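Long-range contact in alcohol dehydrogenase (Aeropyrum pernix, PDB 1H2B), which probably oxidises alcohols with NAD+ as a zinc-dependent alcohol dehydrogenase, and binds the dinucleotide beside a zinc ion: residues 214-219 with 230-235. Sequence-based numbering, arbitrary orientation.
With NAJ (nicotinamide-adenine-dinucleotide (acidic form)), chain I.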
ATOM      1  N   VAL B 214      15.968 -15.073  -8.454  1.00 18.19           N
ATOM      2  CA  VAL B 214      15.357 -15.022  -9.785  1.00 16.77           C
ATOM      3  C   VAL B 214      15.546 -16.361 -10.495  1.00 18.20           C
ATOM      4  O   VAL B 214      16.683 -16.820 -10.700  1.00 17.79           O
ATOM      5  CB  VAL B 214      15.971 -13.908 -10.617  1.00 17.03           C
ATOM      6  CG1 VAL B 214      15.378 -13.921 -12.026  1.00 17.10           C
ATOM      7  CG2 VAL B 214      15.718 -12.556  -9.924  1.00 14.90           C
ATOM      8  N   ILE B 215      14.440 -17.014 -10.855  1.00 15.57           N
ATOM      9  CA  ILE B 215      14.489 -18.277 -11.630  1.00 15.90           C
ATOM     10  C   ILE B 215      13.937 -17.940 -13.037  1.00 16.25           C
ATOM     11  O   ILE B 215      12.758 -17.507 -13.152  1.00 15.88           O
ATOM     12  CB  ILE B 215      13.604 -19.366 -10.994  1.00 16.03           C
ATOM     13  CG1 ILE B 215      14.026 -19.635  -9.517  1.00 16.18           C
ATOM     14  CG2 ILE B 215      13.662 -20.674 -11.843  1.00 18.12           C
ATOM     15  CD1 ILE B 215      13.012 -20.473  -8.743  1.00 18.52           C
ATOM     16  N   ALA B 216      14.743 -18.081 -14.088  1.00 14.85           N
ATOM     17  CA  ALA B 216      14.272 -17.691 -15.444  1.00 13.96           C
ATOM     18  C   ALA B 216      13.977 -18.960 -16.222  1.00 16.45           C
ATOM     19  O   ALA B 216      14.802 -19.919 -16.202  1.00 17.03           O
ATOM     20  CB  ALA B 216      15.312 -16.871 -16.188  1.00 15.46           C
ATOM     21  N   LEU B 217      12.844 -18.969 -16.938  1.00 14.40           N
ATOM     22  CA  LEU B 217      12.435 -20.123 -17.752  1.00 14.64           C
ATOM     23  C   LEU B 217      12.404 -19.759 -19.212  1.00 16.05           C
ATOM     24  O   LEU B 217      11.937 -18.683 -19.595  1.00 15.42           O
ATOM     25  CB  LEU B 217      11.006 -20.537 -17.362  1.00 14.91           C
ATOM     26  CG  LEU B 217      10.943 -21.508 -16.164  1.00 15.01           C
ATOM     27  CD1 LEU B 217      11.478 -20.880 -14.905  1.00 15.74           C
ATOM     28  CD2 LEU B 217       9.503 -21.962 -15.902  1.00 16.95           C
ATOM     29  N   ASP B 218      12.910 -20.672 -20.047  1.00 14.90           N
ATOM     30  CA  ASP B 218      12.734 -20.532 -21.498  1.00 13.39           C
ATOM     31  C   ASP B 218      12.889 -21.893 -22.095  1.00 15.03           C
ATOM     32  O   ASP B 218      13.034 -22.860 -21.381  1.00 16.36           O
ATOM     33  CB  ASP B 218      13.732 -19.522 -22.085  1.00 16.77           C
ATOM     34  CG  ASP B 218      13.205 -18.844 -23.310  1.00 17.74           C
ATOM     35  OD1 ASP B 218      12.852 -17.638 -23.270  1.00 17.17           O
ATOM     36  OD2 ASP B 218      13.046 -19.478 -24.403  1.00 20.04           O
ATOM     37  N   VAL B 219      12.839 -21.950 -23.422  1.00 17.66           N
ATOM     38  CA  VAL B 219      12.869 -23.226 -24.138  1.00 17.20           C
ATOM     39  C   VAL B 219      13.982 -23.292 -25.161  1.00 20.92           C
ATOM     40  O   VAL B 219      14.024 -24.245 -25.970  1.00 24.37           O
ATOM     41  CB  VAL B 219      11.521 -23.475 -24.818  1.00 17.34           C
ATOM     42  CG1 VAL B 219      10.430 -23.747 -23.732  1.00 18.73           C
ATOM     43  CG2 VAL B 219      11.122 -22.292 -25.780  1.00 17.14           C
ATOM     44  N   LEU B 230      22.586 -12.142 -17.514  1.00 20.91           N
ATOM     45  CA  LEU B 230      21.863 -10.980 -17.019  1.00 21.81           C
ATOM     46  C   LEU B 230      21.539 -11.084 -15.545  1.00 21.38           C
ATOM     47  O   LEU B 230      20.925 -10.175 -14.976  1.00 26.48           O
ATOM     48  CB  LEU B 230      20.588 -10.759 -17.854  1.00 21.91           C
ATOM     49  CG  LEU B 230      20.834 -10.405 -19.316  1.00 21.81           C
ATOM     50  CD1 LEU B 230      19.523 -10.342 -20.074  1.00 26.16           C
ATOM     51  CD2 LEU B 230      21.607  -9.071 -19.460  1.00 27.16           C
ATOM     52  N   GLY B 231      21.946 -12.176 -14.924  1.00 20.69           N
ATOM     53  CA  GLY B 231      21.897 -12.248 -13.479  1.00 21.16           C
ATOM     54  C   GLY B 231      20.903 -13.216 -12.870  1.00 19.41           C
ATOM     55  O   GLY B 231      20.719 -13.183 -11.650  1.00 22.77           O
ATOM     56  N   ALA B 232      20.232 -14.042 -13.674  1.00 19.67           N
ATOM     57  CA  ALA B 232      19.313 -15.008 -13.080  1.00 18.17           C
ATOM     58  C   ALA B 232      20.087 -15.916 -12.136  1.00 19.83           C
ATOM     59  O   ALA B 232      21.216 -16.354 -12.464  1.00 21.02           O
ATOM     60  CB  ALA B 232      18.599 -15.882 -14.161  1.00 17.61           C
ATOM     61  N   ASP B 233      19.484 -16.237 -10.995  1.00 18.48           N
ATOM     62  CA  ASP B 233      20.111 -17.111 -10.022  1.00 17.79           C
ATOM     63  C   ASP B 233      20.062 -18.567 -10.464  1.00 19.31           C
ATOM     64  O   ASP B 233      20.959 -19.367 -10.144  1.00 19.73           O
ATOM     65  CB  ASP B 233      19.462 -16.912  -8.656  1.00 19.09           C
ATOM     66  CG  ASP B 233      19.683 -15.525  -8.159  1.00 24.24           C
ATOM     67  OD1 ASP B 233      18.764 -14.675  -8.165  1.00 20.93           O
ATOM     68  OD2 ASP B 233      20.847 -15.161  -7.830  1.00 23.42           O
ATOM     69  N   HIS B 234      18.996 -18.913 -11.183  1.00 18.27           N
ATOM     70  CA  HIS B 234      18.784 -20.267 -11.654  1.00 14.79           C
ATOM     71  C   HIS B 234      18.079 -20.132 -12.983  1.00 18.60           C
ATOM     72  O   HIS B 234      17.291 -19.190 -13.193  1.00 16.30           O
ATOM     73  CB  HIS B 234      17.885 -21.093 -10.715  1.00 16.21           C
ATOM     74  CG  HIS B 234      18.453 -21.300  -9.360  1.00 21.74           C
ATOM     75  ND1 HIS B 234      19.417 -22.249  -9.089  1.00 21.15           N
ATOM     76  CD2 HIS B 234      18.212 -20.660  -8.190  1.00 22.36           C
ATOM     77  CE1 HIS B 234      19.759 -22.176  -7.818  1.00 23.76           C
ATOM     78  NE2 HIS B 234      19.035 -21.226  -7.248  1.00 22.75           N
ATOM     79  N   VAL B 235      18.383 -21.047 -13.904  1.00 16.35           N
ATOM     80  CA  VAL B 235      17.584 -21.102 -15.132  1.00 16.05           C
ATOM     81  C   VAL B 235      16.996 -22.471 -15.295  1.00 16.68           C
ATOM     82  O   VAL B 235      17.580 -23.478 -14.847  1.00 18.44           O
ATOM     83  CB  VAL B 235      18.384 -20.684 -16.392  1.00 16.56           C
ATOM     84  CG1 VAL B 235      18.918 -19.274 -16.209  1.00 16.35           C
ATOM     85  CG2 VAL B 235      19.533 -21.681 -16.699  1.00 16.66           C
TER
HETATM   86  PA  NAJ I1361       9.287 -12.804 -27.668  1.00 17.71           P
HETATM   87  O1A NAJ I1361       8.863 -13.634 -28.848  1.00 18.35           O
HETATM   88  O2A NAJ I1361      10.528 -11.904 -27.786  1.00 17.12           O
HETATM   89  O5B NAJ I1361       9.646 -13.704 -26.399  1.00 17.76           O
HETATM   90  C5B NAJ I1361       8.891 -14.871 -26.047  1.00 17.01           C
HETATM   91  C4B NAJ I1361       9.879 -15.734 -25.280  1.00 15.34           C
HETATM   92  O4B NAJ I1361       9.128 -16.829 -24.718  1.00 14.23           O
HETATM   93  C3B NAJ I1361      11.013 -16.290 -26.141  1.00 15.86           C
HETATM   94  O3B NAJ I1361      12.297 -16.090 -25.527  1.00 18.05           O
HETATM   95  C2B NAJ I1361      10.584 -17.749 -26.198  1.00 17.90           C
HETATM   96  O2B NAJ I1361      11.661 -18.665 -26.452  1.00 18.14           O
HETATM   97  C1B NAJ I1361       9.929 -17.997 -24.833  1.00 16.05           C
HETATM   98  N9A NAJ I1361       9.036 -19.153 -24.774  1.00 17.34           N
HETATM   99  C8A NAJ I1361       8.209 -19.715 -25.756  1.00 19.14           C
HETATM  100  N7A NAJ I1361       7.533 -20.769 -25.224  1.00 17.28           N
HETATM  101  C5A NAJ I1361       7.925 -20.893 -23.922  1.00 16.16           C
HETATM  102  C6A NAJ I1361       7.588 -21.762 -22.913  1.00 17.04           C
HETATM  103  N6A NAJ I1361       6.739 -22.784 -23.084  1.00 17.61           N
HETATM  104  N1A NAJ I1361       8.128 -21.562 -21.670  1.00 15.51           N
HETATM  105  C2A NAJ I1361       9.053 -20.563 -21.419  1.00 14.92           C
HETATM  106  N3A NAJ I1361       9.397 -19.731 -22.426  1.00 13.16           N
HETATM  107  C4A NAJ I1361       8.843 -19.900 -23.656  1.00 15.34           C
HETATM  108  O3  NAJ I1361       8.007 -11.963 -27.244  1.00 16.09           O
HETATM  109  PN  NAJ I1361       7.921 -10.483 -26.606  1.00 15.94           P
HETATM  110  O1N NAJ I1361       7.898  -9.479 -27.664  1.00 15.80           O
HETATM  111  O2N NAJ I1361       8.898 -10.368 -25.505  1.00 15.31           O
HETATM  112  O5D NAJ I1361       6.412 -10.530 -26.060  1.00 14.60           O
HETATM  113  C5D NAJ I1361       6.120 -11.416 -24.981  1.00 15.36           C
HETATM  114  C4D NAJ I1361       4.613 -11.515 -24.810  1.00 14.07           C
HETATM  115  O4D NAJ I1361       4.154 -10.280 -24.233  1.00 15.72           O
HETATM  116  C3D NAJ I1361       3.844 -11.650 -26.123  1.00 13.51           C
HETATM  117  O3D NAJ I1361       2.617 -12.353 -25.850  1.00 15.30           O
HETATM  118  C2D NAJ I1361       3.520 -10.193 -26.482  1.00 16.56           C
HETATM  119  O2D NAJ I1361       2.445 -10.016 -27.360  1.00 16.12           O
HETATM  120  C1D NAJ I1361       3.186  -9.689 -25.067  1.00 14.56           C
HETATM  121  N1N NAJ I1361       3.161  -8.246 -24.829  1.00 14.82           N
HETATM  122  C2N NAJ I1361       2.364  -7.823 -23.806  1.00 14.47           C
HETATM  123  C3N NAJ I1361       2.332  -6.480 -23.472  1.00 13.13           C
HETATM  124  C7N NAJ I1361       1.410  -6.017 -22.392  1.00 14.95           C
HETATM  125  O7N NAJ I1361       1.385  -4.687 -22.201  1.00 14.75           O
HETATM  126  N7N NAJ I1361       0.694  -6.809 -21.589  1.00 13.75           N
HETATM  127  C4N NAJ I1361       3.136  -5.505 -24.150  1.00 16.75           C
HETATM  128  C5N NAJ I1361       4.070  -6.045 -25.079  1.00 16.34           C
HETATM  129  C6N NAJ I1361       4.050  -7.381 -25.429  1.00 16.13           C
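Val-214 and Asp-233 grip each other where two parallel strands begin to pair. The carboxylate atom OD1 of Asp-233 takes the backbone N-H of Val-214 on its anti lone pair, 2.8 Å from N and almost straight at 175°. With CG anti to its own carbonyl carbon (chi1 -63°), the short aspartate arm reaches back to an N-H that the incoming chain does not meet with a carbonyl. Val-214 O in turn accepts two N-H groups, from Asp-233 N at 2.9 Å and from His-234 N at 3.2 Å. Beyond this clamp the ladder is regular: Ala-216 N donates to His-234 O at 2.9 Å, and Ile-215 and His-234 lie on one face of the sheet. On the other face Ala-216 CB meets Ala-232 CB at 4.0 Å, and Ala-216 also touches Ala-227 of helix 221-229, where a methyl group suits the close packing. Gly-231 ends that helix in a Schellman motif; its positive phi, which suits glycine, turns the chain toward strand 234-237, an edge strand of the parallel sheet within this chain.

At the C-terminal end of strand 213-218, Asp-218 holds the adenosine ribose of the dinucleotide: OD1 accepts from O3B at 2.8 Å and OD2 from O2B at 2.6 Å. Val-195 N also binds OD1, and Val-219 N binds OD2, fixing the carboxylate's rotation. An alanine in place of Asp-218 would probably leave both ribose hydroxyls without their acceptor and the cofactor less firmly seated. This is the beta-alpha-beta unit of a Rossmann fold, and an acid gripping both hydroxyls is consistent with preference for NAD+, since a 2'-phosphate would meet its negative charge.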